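Local coordinates for ZINC phosphodiesterase ELAC protein 1 (Homo sapiens, PDB 3ZWF), which acts as a zinc phosphodiesterase with some tRNA 3'-processing endonuclease activity and repairs tRNAs by removing a 2',3'-cyclic phosphate, at residues A267-H272 with R306-H311. Residues are numbered along the deposited sequence; the frame is centred on the assembly and turned at random.
With ZN (zinc ion), chain D.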
loop_
_atom_site.group_PDB
_atom_site.type_symbol
_atom_site.label_atom_id
_atom_site.label_comp_id
_atom_site.label_asym_id
_atom_site.label_seq_id
_atom_site.Cartn_x
_atom_site.Cartn_y
_atom_site.Cartn_z
ATOM N N ALA A 267 3.622 30.495 12.182
ATOM C CA ALA A 267 3.927 29.074 12.387
ATOM C C ALA A 267 5.379 28.890 12.824
ATOM O O ALA A 267 6.314 29.443 12.214
ATOM C CB ALA A 267 3.659 28.255 11.130
ATOM N N ASP A 268 5.558 28.080 13.857
ATOM C CA ASP A 268 6.889 27.689 14.315
ATOM C C ASP A 268 7.559 26.744 13.358
ATOM O O ASP A 268 8.775 26.775 13.191
ATOM C CB ASP A 268 6.806 27.085 15.700
ATOM C CG ASP A 268 6.347 28.101 16.708
ATOM O OD1 ASP A 268 7.132 29.014 17.011
ATOM O OD2 ASP A 268 5.188 28.025 17.138
ATOM N N LEU A 269 6.740 25.905 12.734
ATOM C CA LEU A 269 7.177 25.044 11.647
ATOM C C LEU A 269 6.080 25.010 10.592
ATOM O O LEU A 269 4.909 24.784 10.908
ATOM C CB LEU A 269 7.490 23.666 12.189
ATOM C CG LEU A 269 8.334 22.815 11.230
ATOM C CD1 LEU A 269 9.760 23.317 11.298
ATOM C CD2 LEU A 269 8.255 21.317 11.519
ATOM N N LEU A 270 6.458 25.267 9.353
ATOM C CA LEU A 270 5.573 25.172 8.205
ATOM C C LEU A 270 6.146 24.124 7.231
ATOM O O LEU A 270 7.258 24.291 6.751
ATOM C CB LEU A 270 5.453 26.519 7.501
ATOM C CG LEU A 270 4.722 26.571 6.159
ATOM C CD1 LEU A 270 3.318 26.075 6.302
ATOM C CD2 LEU A 270 4.712 28.032 5.685
ATOM N N ILE A 271 5.382 23.064 6.991
ATOM C CA ILE A 271 5.762 21.956 6.058
ATOM C C ILE A 271 4.977 22.127 4.758
ATOM O O ILE A 271 3.742 22.208 4.756
ATOM C CB ILE A 271 5.504 20.598 6.645
ATOM C CG1 ILE A 271 6.234 20.440 7.980
ATOM C CG2 ILE A 271 5.850 19.458 5.583
ATOM C CD1 ILE A 271 5.975 19.089 8.607
ATOM N N HIS A 272 5.719 22.303 3.675
ATOM C CA HIS A 272 5.152 22.641 2.377
ATOM C C HIS A 272 5.823 21.772 1.292
ATOM O O HIS A 272 7.013 21.507 1.341
ATOM C CB HIS A 272 5.396 24.135 2.082
ATOM C CG HIS A 272 4.500 24.720 1.038
ATOM N ND1 HIS A 272 4.565 24.361 -0.296
ATOM C CD2 HIS A 272 3.558 25.699 1.124
ATOM C CE1 HIS A 272 3.645 25.049 -0.965
ATOM N NE2 HIS A 272 3.030 25.868 -0.133
ATOM N N ARG A 306 10.147 28.791 10.475
ATOM C CA ARG A 306 10.927 27.796 9.786
ATOM C C ARG A 306 10.037 27.154 8.696
ATOM O O ARG A 306 8.860 26.853 8.918
ATOM C CB ARG A 306 11.444 26.735 10.782
ATOM C CG ARG A 306 11.891 25.410 10.137
ATOM C CD ARG A 306 13.374 25.152 10.182
ATOM N NE ARG A 306 13.750 24.534 11.445
ATOM C CZ ARG A 306 14.456 23.410 11.607
ATOM N NH1 ARG A 306 14.927 22.703 10.575
ATOM N NH2 ARG A 306 14.723 23.004 12.849
ATOM N N LEU A 307 10.621 27.002 7.510
ATOM C CA LEU A 307 9.976 26.335 6.381
ATOM C C LEU A 307 10.706 25.023 6.100
ATOM O O LEU A 307 11.891 25.023 5.990
ATOM C CB LEU A 307 10.000 27.216 5.123
ATOM C CG LEU A 307 9.472 26.653 3.808
ATOM C CD1 LEU A 307 7.948 26.188 3.891
ATOM C CD2 LEU A 307 9.719 27.637 2.672
ATOM N N VAL A 308 9.951 23.934 6.039
ATOM C CA VAL A 308 10.505 22.628 5.653
ATOM C C VAL A 308 9.840 22.235 4.347
ATOM O O VAL A 308 8.626 22.126 4.263
ATOM C CB VAL A 308 10.275 21.526 6.705
ATOM C CG1 VAL A 308 10.979 20.191 6.239
ATOM C CG2 VAL A 308 10.762 21.954 8.054
ATOM N N LEU A 309 10.668 21.969 3.337
ATOM C CA LEU A 309 10.194 21.545 2.013
ATOM C C LEU A 309 10.279 20.027 1.914
ATOM O O LEU A 309 11.193 19.404 2.455
ATOM C CB LEU A 309 11.056 22.191 0.923
ATOM C CG LEU A 309 11.007 23.753 0.905
ATOM C CD1 LEU A 309 11.785 24.258 -0.267
ATOM C CD2 LEU A 309 9.576 24.256 0.844
ATOM N N THR A 310 9.267 19.487 1.261
ATOM C CA THR A 310 9.145 18.034 1.126
ATOM C C THR A 310 8.397 17.720 -0.141
ATOM O O THR A 310 8.159 18.577 -0.979
ATOM C CB THR A 310 8.515 17.426 2.400
ATOM O OG1 THR A 310 8.679 16.003 2.428
ATOM C CG2 THR A 310 7.031 17.805 2.517
ATOM N N HIS A 311 8.111 16.422 -0.337
ATOM C CA HIS A 311 7.396 15.956 -1.542
ATOM C C HIS A 311 8.149 16.304 -2.805
ATOM O O HIS A 311 7.596 16.834 -3.750
ATOM C CB HIS A 311 5.952 16.509 -1.591
ATOM C CG HIS A 311 5.020 15.791 -2.516
ATOM N ND1 HIS A 311 4.827 16.159 -3.830
ATOM C CD2 HIS A 311 4.117 14.809 -2.270
ATOM C CE1 HIS A 311 3.910 15.382 -4.379
ATOM N NE2 HIS A 311 3.433 14.586 -3.440
HETATM ZN ZN ZN D . 1.462 13.689 -3.788
HETATM O O HOH W 1 -0.471 13.142 -4.604
#
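Leu270 and Val308 sit at the centre of a parallel strand pair, where Val308 N gives a nearly straight hydrogen bond to Leu270 O (2.8 Å, 174°). Arg306 O accepts a hydrogen bond from Leu270 N, and Val308 O one from His272 N. The pairing ends with a more bent bond from Thr310 N to His272 O (3.0 Å, 143°).

Packing is tight on both faces. On one, the CD1 methyl of Leu307 rests against CB of His272 (3.7 Å) and near Leu270 CG, beneath helix 292-301. On the other, Leu269 CD1 meets Val308 CG2 (3.7 Å) and Ile271 CG2 meets Thr310 CG2 (3.7 Å), with Val3 and Phe5 of strand 2-5 adding to this layer.

Arg306 CG, anti to the backbone N (chi1 161°), packs closely alongside Leu269 CD1 (3.2 Å). The more open residues are Asp268, Thr310 and Arg306, whose NH1 hydrogen-bonds to Thr347 OG1. Beyond Thr310 the chain leaves the strand, and His311 NE2 binds zinc (2.2 Å), sharing the ion with Asp64, His65, Asp251 and a water. Parallel strands joined through helices, delivering a metal ligand just past a strand end, are characteristic of the metallo-beta-lactamase fold of RNase Z.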